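Local coordinates for protein NAD-dependent benzaldehyde dehydrogenase (Legionella pneumophila, PDB 3RHE) that is of uncertain function, possibly an NAD-dependent benzaldehyde dehydrogenase, but has the vicinal oxygen chelate fold of the glyoxalase/bleomycin-resistance superfamily and may bind a small ligand, at residues L11-N16 / G51-E56; M69-Q74 / H116-F121. All blocks are in the same frame, centred on the assembly; numbering follows the deposited sequence.

Contact 1. Residues L11-N16 / G51-E56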
ATOM      1  N   LEU A  11      -3.284  -3.435   1.017  1.00 13.39           N
ATOM      2  CA  LEU A  11      -2.899  -3.410  -0.382  1.00 15.52           C
ATOM      3  C   LEU A  11      -2.785  -4.831  -0.913  1.00 14.41           C
ATOM      4  O   LEU A  11      -1.986  -5.612  -0.427  1.00 13.77           O
ATOM      5  CB  LEU A  11      -1.548  -2.698  -0.552  1.00 16.56           C
ATOM      6  CG  LEU A  11      -1.372  -1.279  -1.092  1.00 20.47           C
ATOM      7  CD1 LEU A  11      -2.656  -0.484  -1.211  1.00 19.36           C
ATOM      8  CD2 LEU A  11      -0.285  -0.532  -0.288  1.00 21.65           C
ATOM      9  N   PHE A  12      -3.591  -5.158  -1.915  1.00 12.85           N
ATOM     10  CA  PHE A  12      -3.500  -6.446  -2.583  1.00 14.29           C
ATOM     11  C   PHE A  12      -2.759  -6.272  -3.910  1.00 15.72           C
ATOM     12  O   PHE A  12      -3.140  -5.438  -4.736  1.00 13.80           O
ATOM     13  CB  PHE A  12      -4.912  -6.999  -2.851  1.00 13.19           C
ATOM     14  CG  PHE A  12      -5.519  -7.738  -1.678  1.00 13.61           C
ATOM     15  CD1 PHE A  12      -4.876  -7.779  -0.445  1.00 15.69           C
ATOM     16  CD2 PHE A  12      -6.741  -8.369  -1.804  1.00 15.37           C
ATOM     17  CE1 PHE A  12      -5.447  -8.458   0.644  1.00 16.43           C
ATOM     18  CE2 PHE A  12      -7.315  -9.049  -0.729  1.00 16.17           C
ATOM     19  CZ  PHE A  12      -6.663  -9.091   0.494  1.00 16.48           C
ATOM     20  N   TYR A  13      -1.707  -7.057  -4.113  1.00 15.60           N
ATOM     21  CA  TYR A  13      -1.084  -7.141  -5.426  1.00 16.26           C
ATOM     22  C   TYR A  13      -2.026  -7.927  -6.346  1.00 16.92           C
ATOM     23  O   TYR A  13      -2.443  -9.026  -5.998  1.00 14.06           O
ATOM     24  CB  TYR A  13       0.272  -7.846  -5.345  1.00 15.89           C
ATOM     25  CG  TYR A  13       1.289  -7.190  -4.417  1.00 16.62           C
ATOM     26  CD1 TYR A  13       1.119  -5.887  -3.956  1.00 17.18           C
ATOM     27  CD2 TYR A  13       2.445  -7.875  -4.029  1.00 18.52           C
ATOM     28  CE1 TYR A  13       2.066  -5.288  -3.104  1.00 16.41           C
ATOM     29  CE2 TYR A  13       3.398  -7.286  -3.187  1.00 17.23           C
ATOM     30  CZ  TYR A  13       3.207  -5.993  -2.736  1.00 18.82           C
ATOM     31  OH  TYR A  13       4.160  -5.415  -1.909  1.00 17.82           O
ATOM     32  N   VAL A  14      -2.366  -7.358  -7.505  1.00 16.42           N
ATOM     33  CA  VAL A  14      -3.237  -8.033  -8.467  1.00 15.95           C
ATOM     34  C   VAL A  14      -2.651  -8.081  -9.892  1.00 20.25           C
ATOM     35  O   VAL A  14      -1.960  -7.148 -10.338  1.00 16.43           O
ATOM     36  CB  VAL A  14      -4.645  -7.388  -8.530  1.00 17.29           C
ATOM     37  CG1 VAL A  14      -5.327  -7.428  -7.166  1.00 15.01           C
ATOM     38  CG2 VAL A  14      -4.584  -5.952  -9.079  1.00 16.53           C
ATOM     39  N   LYS A  15      -2.931  -9.166 -10.608  1.00 17.42           N
ATOM     40  CA  LYS A  15      -2.474  -9.277 -12.002  1.00 22.10           C
ATOM     41  C   LYS A  15      -3.140  -8.235 -12.909  1.00 22.29           C
ATOM     42  O   LYS A  15      -2.496  -7.634 -13.776  1.00 23.83           O
ATOM     43  CB  LYS A  15      -2.746 -10.677 -12.560  1.00 24.93           C
ATOM     44  CG  LYS A  15      -1.758 -11.747 -12.122  1.00 31.43           C
ATOM     45  CD  LYS A  15      -1.954 -13.021 -12.939  1.00 36.14           C
ATOM     46  CE  LYS A  15      -0.624 -13.708 -13.238  1.00 42.01           C
ATOM     47  NZ  LYS A  15      -0.804 -14.978 -14.020  1.00 47.50           N
ATOM     48  N   ASN A  16      -4.435  -8.024 -12.702  1.00 20.52           N
ATOM     49  CA  ASN A  16      -5.211  -7.103 -13.543  1.00 23.30           C
ATOM     50  C   ASN A  16      -6.187  -6.279 -12.720  1.00 21.54           C
ATOM     51  O   ASN A  16      -7.268  -6.758 -12.387  1.00 23.90           O
ATOM     52  CB  ASN A  16      -5.967  -7.884 -14.621  1.00 27.28           C
ATOM     53  CG  ASN A  16      -6.697  -6.974 -15.615  1.00 29.64           C
ATOM     54  OD1 ASN A  16      -7.302  -5.970 -15.237  1.00 29.85           O
ATOM     55  ND2 ASN A  16      -6.650  -7.339 -16.888  1.00 32.62           N
ATOM     56  N   GLY A  51      -6.898  -1.445  -1.242  1.00 15.88           N
ATOM     57  CA  GLY A  51      -6.317  -1.101  -2.525  1.00 16.25           C
ATOM     58  C   GLY A  51      -5.917  -2.308  -3.364  1.00 16.86           C
ATOM     59  O   GLY A  51      -5.360  -3.301  -2.868  1.00 15.30           O
ATOM     60  N   LEU A  52      -6.206  -2.217  -4.657  1.00 15.53           N
ATOM     61  CA  LEU A  52      -5.821  -3.235  -5.621  1.00 16.42           C
ATOM     62  C   LEU A  52      -4.770  -2.625  -6.557  1.00 17.62           C
ATOM     63  O   LEU A  52      -5.073  -1.710  -7.320  1.00 17.45           O
ATOM     64  CB  LEU A  52      -7.041  -3.696  -6.414  1.00 15.19           C
ATOM     65  CG  LEU A  52      -8.269  -4.083  -5.575  1.00 16.93           C
ATOM     66  CD1 LEU A  52      -9.503  -4.276  -6.476  1.00 16.66           C
ATOM     67  CD2 LEU A  52      -7.999  -5.340  -4.722  1.00 14.46           C
ATOM     68  N   TRP A  53      -3.554  -3.156  -6.503  1.00 14.65           N
ATOM     69  CA  TRP A  53      -2.395  -2.542  -7.134  1.00 16.89           C
ATOM     70  C   TRP A  53      -1.714  -3.500  -8.124  1.00 18.46           C
ATOM     71  O   TRP A  53      -1.347  -4.631  -7.770  1.00 16.57           O
ATOM     72  CB  TRP A  53      -1.433  -2.103  -6.017  1.00 17.83           C
ATOM     73  CG  TRP A  53      -0.391  -1.088  -6.376  1.00 19.16           C
ATOM     74  CD1 TRP A  53      -0.336  -0.298  -7.498  1.00 20.45           C
ATOM     75  CD2 TRP A  53       0.741  -0.724  -5.571  1.00 22.05           C
ATOM     76  NE1 TRP A  53       0.786   0.520  -7.447  1.00 21.84           N
ATOM     77  CE2 TRP A  53       1.456   0.277  -6.274  1.00 22.55           C
ATOM     78  CE3 TRP A  53       1.228  -1.161  -4.330  1.00 21.91           C
ATOM     79  CZ2 TRP A  53       2.628   0.847  -5.773  1.00 25.05           C
ATOM     80  CZ3 TRP A  53       2.402  -0.591  -3.836  1.00 23.54           C
ATOM     81  CH2 TRP A  53       3.085   0.401  -4.561  1.00 24.99           C
ATOM     82  N   ALA A  54      -1.571  -3.053  -9.372  1.00 18.77           N
ATOM     83  CA  ALA A  54      -0.968  -3.875 -10.418  1.00 19.68           C
ATOM     84  C   ALA A  54       0.391  -4.428  -9.995  1.00 19.64           C
ATOM     85  O   ALA A  54       1.307  -3.677  -9.661  1.00 18.42           O
ATOM     86  CB  ALA A  54      -0.854  -3.104 -11.742  1.00 22.04           C
ATOM     87  N   GLN A  55       0.502  -5.751 -10.034  1.00 17.62           N
ATOM     88  CA  GLN A  55       1.680  -6.466  -9.559  1.00 23.44           C
ATOM     89  C   GLN A  55       2.961  -5.956 -10.219  1.00 24.47           C
ATOM     90  O   GLN A  55       4.021  -5.895  -9.591  1.00 25.01           O
ATOM     91  CB  GLN A  55       1.506  -7.961  -9.828  1.00 26.09           C
ATOM     92  CG  GLN A  55       2.396  -8.873  -9.008  1.00 33.76           C
ATOM     93  CD  GLN A  55       2.016 -10.343  -9.166  1.00 42.35           C
ATOM     94  OE1 GLN A  55       2.635 -11.224  -8.563  1.00 46.92           O
ATOM     95  NE2 GLN A  55       0.992 -10.611  -9.982  1.00 38.20           N
ATOM     96  N   GLU A  56       2.849  -5.569 -11.482  1.00 25.05           N
ATOM     97  CA  GLU A  56       3.999  -5.126 -12.255  1.00 27.02           C
ATOM     98  C   GLU A  56       4.515  -3.766 -11.792  1.00 26.78           C
ATOM     99  O   GLU A  56       5.646  -3.391 -12.087  1.00 28.48           O
ATOM    100  CB  GLU A  56       3.643  -5.090 -13.747  1.00 31.44           C
ATOM    101  CG  GLU A  56       2.246  -4.537 -14.054  1.00 33.61           C
ATOM    102  CD  GLU A  56       1.152  -5.609 -14.075  1.00 32.76           C
ATOM    103  OE1 GLU A  56       0.801  -6.074 -15.181  1.00 46.78           O
ATOM    104  OE2 GLU A  56       0.630  -5.982 -13.001  1.00 29.89           O
TER
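Leu11 and Tyr13 both meet the indole of Trp53, and these three side chains share one face of the sheet. With CG trans to the backbone N (chi1 -162°), the indole runs out over this face and offers the CE3 corner of its six-membered ring to Leu11 and Tyr13. Leu11 CG is 4.2 Å from Trp53 CE3. The Tyr13 ring comes in at a slant, with its CE1 4.4 Å from the same Trp53 CE3, so the contact is a loose oblique one and not a stack. Phe39 meets the indole edge-to-face. Next along this face, Leu11 CD1 rests against Gly51 CA at 3.9 Å.

Phe12 and Leu52 occupy the reverse face, where Tyr24 of helix 17-28 touches both. Leu52 CD2 lies 4.0 Å from Phe12 CB, while the Phe12 ring extends beyond the pair. Val14 CG1 adds to this patch, crossing Leu52 CB at 4.2 Å. At the end of the pair, the Lys15 and Gln55 side chains run side by side in the same direction.

The strands are parallel with a 35° angle between their axes. Four bonds zip them together: Phe12 N to Gly51 O is nearly straight (2.7 Å), followed by Trp53 N to Phe12 O, Val14 N to Trp53 O and Gln55 N to Val14 O. In the third, the donor sits 39° above the carbonyl plane. Such a parallel pairing of strands 8-14 and 49-54, with other strands between them in sequence, is characteristic of the first and last strands of a βαβββ module of the vicinal oxygen chelate fold.

Contact 2. Residues M69-Q74 / H116-F121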
HETATM    1  N   MSE A  69       0.704  -9.038  -0.898  1.00 16.85           N
HETATM    2  CA  MSE A  69      -0.056  -7.976  -0.250  1.00 18.17           C
HETATM    3  C   MSE A  69       0.847  -7.159   0.682  1.00 18.37           C
HETATM    4  O   MSE A  69       2.006  -7.516   0.913  1.00 17.93           O
HETATM    5  CB  MSE A  69      -1.253  -8.560   0.517  1.00 16.13           C
HETATM    6  CG  MSE A  69      -0.895  -9.511   1.655  1.00 21.29           C
HETATM    7 SE   MSE A  69      -0.248  -8.613   3.307  1.00 36.21          SE
HETATM    8  CE  MSE A  69      -1.856  -7.652   3.815  1.00 21.89           C
ATOM      9  N   GLU A  70       0.323  -6.041   1.171  1.00 15.69           N
ATOM     10  CA  GLU A  70       1.017  -5.221   2.161  1.00 17.29           C
ATOM     11  C   GLU A  70      -0.009  -4.653   3.120  1.00 16.02           C
ATOM     12  O   GLU A  70      -1.153  -4.401   2.739  1.00 17.99           O
ATOM     13  CB  GLU A  70       1.750  -4.028   1.523  1.00 14.85           C
ATOM     14  CG  GLU A  70       2.626  -4.317   0.319  1.00 17.17           C
ATOM     15  CD  GLU A  70       3.157  -3.026  -0.308  1.00 17.45           C
ATOM     16  OE1 GLU A  70       2.747  -1.949   0.156  1.00 17.07           O
ATOM     17  OE2 GLU A  70       3.964  -3.077  -1.262  1.00 17.62           O
ATOM     18  N   LEU A  71       0.406  -4.432   4.359  1.00 16.23           N
ATOM     19  CA  LEU A  71      -0.373  -3.631   5.277  1.00 15.14           C
ATOM     20  C   LEU A  71       0.311  -2.276   5.240  1.00 16.28           C
ATOM     21  O   LEU A  71       1.509  -2.182   5.514  1.00 16.14           O
ATOM     22  CB  LEU A  71      -0.291  -4.195   6.683  1.00 16.04           C
ATOM     23  CG  LEU A  71      -1.431  -4.023   7.706  1.00 25.55           C
ATOM     24  CD1 LEU A  71      -0.843  -3.615   9.049  1.00 24.32           C
ATOM     25  CD2 LEU A  71      -2.549  -3.067   7.302  1.00 21.13           C
ATOM     26  N   SER A  72      -0.423  -1.231   4.884  1.00 16.50           N
ATOM     27  CA  SER A  72       0.214   0.073   4.705  1.00 17.30           C
ATOM     28  C   SER A  72      -0.404   1.154   5.591  1.00 20.14           C
ATOM     29  O   SER A  72      -1.569   1.053   5.997  1.00 16.99           O
ATOM     30  CB  SER A  72       0.213   0.503   3.229  1.00 16.62           C
ATOM     31  OG  SER A  72      -1.036   1.050   2.841  1.00 17.69           O
ATOM     32  N   PHE A  73       0.403   2.179   5.868  1.00 18.07           N
ATOM     33  CA  PHE A  73       0.074   3.248   6.796  1.00 20.68           C
ATOM     34  C   PHE A  73       0.295   4.567   6.062  1.00 18.07           C
ATOM     35  O   PHE A  73       1.431   4.908   5.751  1.00 15.72           O
ATOM     36  CB  PHE A  73       1.025   3.244   8.004  1.00 22.01           C
ATOM     37  CG  PHE A  73       1.187   1.900   8.680  1.00 29.87           C
ATOM     38  CD1 PHE A  73       0.648   1.675   9.943  1.00 34.37           C
ATOM     39  CD2 PHE A  73       1.903   0.875   8.075  1.00 25.52           C
ATOM     40  CE1 PHE A  73       0.802   0.449  10.575  1.00 36.48           C
ATOM     41  CE2 PHE A  73       2.061  -0.346   8.700  1.00 27.95           C
ATOM     42  CZ  PHE A  73       1.510  -0.562   9.954  1.00 34.16           C
ATOM     43  N   GLN A  74      -0.779   5.300   5.789  1.00 17.67           N
ATOM     44  CA  GLN A  74      -0.681   6.584   5.110  1.00 19.77           C
ATOM     45  C   GLN A  74      -0.435   7.687   6.140  1.00 19.03           C
ATOM     46  O   GLN A  74      -1.160   7.783   7.135  1.00 17.52           O
ATOM     47  CB  GLN A  74      -1.944   6.884   4.304  1.00 19.81           C
ATOM     48  CG  GLN A  74      -1.801   8.110   3.411  1.00 20.27           C
ATOM     49  CD  GLN A  74      -3.077   8.455   2.656  1.00 27.27           C
ATOM     50  OE1 GLN A  74      -3.997   7.640   2.546  1.00 22.81           O
ATOM     51  NE2 GLN A  74      -3.140   9.679   2.136  1.00 25.52           N
ATOM     52  N   HIS A 116       5.695 -10.526   6.027  1.00 15.02           N
ATOM     53  CA  HIS A 116       4.587  -9.662   5.630  1.00 16.03           C
ATOM     54  C   HIS A 116       5.125  -8.243   5.451  1.00 16.98           C
ATOM     55  O   HIS A 116       5.797  -7.710   6.342  1.00 13.52           O
ATOM     56  CB  HIS A 116       3.466  -9.692   6.671  1.00 14.35           C
ATOM     57  CG  HIS A 116       2.934 -11.070   6.942  1.00 16.89           C
ATOM     58  ND1 HIS A 116       2.257 -11.808   5.992  1.00 18.45           N
ATOM     59  CD2 HIS A 116       2.980 -11.843   8.055  1.00 14.65           C
ATOM     60  CE1 HIS A 116       1.913 -12.977   6.505  1.00 17.16           C
ATOM     61  NE2 HIS A 116       2.340 -13.024   7.757  1.00 19.48           N
ATOM     62  N   ARG A 117       4.850  -7.645   4.294  1.00 14.61           N
ATOM     63  CA  ARG A 117       5.309  -6.283   4.014  1.00 16.52           C
ATOM     64  C   ARG A 117       4.460  -5.211   4.703  1.00 14.96           C
ATOM     65  O   ARG A 117       3.222  -5.283   4.752  1.00 13.78           O
ATOM     66  CB  ARG A 117       5.373  -6.019   2.508  1.00 17.53           C
ATOM     67  CG  ARG A 117       6.434  -6.822   1.766  1.00 18.12           C
ATOM     68  CD  ARG A 117       6.306  -6.626   0.261  1.00 18.12           C
ATOM     69  NE  ARG A 117       7.413  -7.225  -0.478  1.00 22.06           N
ATOM     70  CZ  ARG A 117       7.698  -6.953  -1.749  1.00 23.01           C
ATOM     71  NH1 ARG A 117       6.949  -6.090  -2.438  1.00 18.32           N
ATOM     72  NH2 ARG A 117       8.732  -7.547  -2.332  1.00 21.05           N
ATOM     73  N   LEU A 118       5.154  -4.211   5.219  1.00 15.12           N
ATOM     74  CA  LEU A 118       4.554  -3.128   5.975  1.00 16.19           C
ATOM     75  C   LEU A 118       5.048  -1.836   5.336  1.00 16.44           C
ATOM     76  O   LEU A 118       6.238  -1.547   5.362  1.00 17.23           O
ATOM     77  CB  LEU A 118       5.038  -3.197   7.427  1.00 16.96           C
ATOM     78  CG  LEU A 118       4.785  -4.513   8.181  1.00 14.98           C
ATOM     79  CD1 LEU A 118       5.392  -4.449   9.570  1.00 15.76           C
ATOM     80  CD2 LEU A 118       3.305  -4.776   8.294  1.00 15.16           C
ATOM     81  N   ARG A 119       4.141  -1.054   4.765  1.00 15.05           N
ATOM     82  CA  ARG A 119       4.557   0.120   4.018  1.00 14.03           C
ATOM     83  C   ARG A 119       4.104   1.415   4.667  1.00 15.55           C
ATOM     84  O   ARG A 119       2.953   1.544   5.086  1.00 16.38           O
ATOM     85  CB  ARG A 119       4.054   0.062   2.569  1.00 14.92           C
ATOM     86  CG  ARG A 119       4.327   1.352   1.767  1.00 14.98           C
ATOM     87  CD  ARG A 119       3.684   1.321   0.369  1.00 15.85           C
ATOM     88  NE  ARG A 119       4.159   0.200  -0.442  1.00 13.62           N
ATOM     89  CZ  ARG A 119       5.278   0.201  -1.153  1.00 17.17           C
ATOM     90  NH1 ARG A 119       6.066   1.269  -1.159  1.00 16.77           N
ATOM     91  NH2 ARG A 119       5.611  -0.870  -1.860  1.00 17.19           N
ATOM     92  N   ILE A 120       5.020   2.375   4.738  1.00 13.80           N
ATOM     93  CA  ILE A 120       4.696   3.735   5.151  1.00 14.38           C
ATOM     94  C   ILE A 120       4.722   4.592   3.877  1.00 14.77           C
ATOM     95  O   ILE A 120       5.650   4.482   3.077  1.00 15.33           O
ATOM     96  CB  ILE A 120       5.764   4.312   6.137  1.00 14.93           C
ATOM     97  CG1 ILE A 120       5.944   3.434   7.390  1.00 15.55           C
ATOM     98  CG2 ILE A 120       5.429   5.752   6.525  1.00 14.98           C
ATOM     99  CD1 ILE A 120       4.733   3.320   8.258  1.00 16.16           C
ATOM    100  N   PHE A 121       3.724   5.441   3.678  1.00 15.22           N
ATOM    101  CA  PHE A 121       3.764   6.345   2.528  1.00 15.72           C
ATOM    102  C   PHE A 121       3.052   7.659   2.799  1.00 16.85           C
ATOM    103  O   PHE A 121       2.117   7.729   3.600  1.00 15.42           O
ATOM    104  CB  PHE A 121       3.172   5.691   1.275  1.00 15.70           C
ATOM    105  CG  PHE A 121       1.678   5.497   1.341  1.00 19.13           C
ATOM    106  CD1 PHE A 121       0.818   6.382   0.709  1.00 18.90           C
ATOM    107  CD2 PHE A 121       1.133   4.437   2.055  1.00 17.95           C
ATOM    108  CE1 PHE A 121      -0.560   6.212   0.778  1.00 19.82           C
ATOM    109  CE2 PHE A 121      -0.250   4.266   2.132  1.00 17.65           C
ATOM    110  CZ  PHE A 121      -1.092   5.158   1.483  1.00 18.48           C
TER
HETATM  111  O   HOH W   1       3.556  -9.113   2.333  1.00 17.11           O
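Glu70 and Arg119 form a two-pronged, side-on salt bridge. Arg119 NE gives a 2.6 Å bond to Glu70 OE1, and Arg119 NH2 one of 2.8 Å to Glu70 OE2. Both oxygens are met on their syn sides, the carboxylate and guanidinium planes being only 27° apart. A bend at chi3 (-59°) turns the arginine group toward the glutamate. Glu70 OE2 also bonds Tyr13 OH, while Arg117 NH1, whose partners include Pro60 O, stays beyond salt-bridge distance.

Backbone bonds follow a parallel register, from Leu71 N to Arg117 O through to Phe121 N to Phe73 O. Water 1 bridges Met69 O and Arg117 N at the start. In a vicinal oxygen chelate fold, this pairing of strands 69-74 and 117-123 matches the first and last strands of the second βαβββ module.

Aromatic contacts occur on both faces. Gln74 CA sits over the Phe121 ring in a CH-pi contact, 4.0 Å from its centroid, and Ser72 OG, bonded to Leu9 O, lies at that ring's edge. On the reverse face Ile120 CD1 packs 3.7 Å from Phe73 CB, and Arg119 O meets the Phe73 ring edge in plane, 3.2 Å from Phe73 CD2.

How the contacts relate
Contacts 1 and 2 belong to one mixed sheet and are built alike, each a parallel strand pair; their centres lie 13 Å apart. Strands 8-14 and 69-74 join them as antiparallel neighbours, with Leu11 O 2.8 Å from Glu70 N. Contact 2 is the more central, about 5 Å from the chain centre against 9 Å for contact 1, and none of its touching residues is fully exposed, while contact 1 ends in exposed Lys15 and Glu56. Chemistry follows place: contact 1 relies on apolar and aromatic packing with backbone bonds, whereas contact 2 adds a buried ion pair.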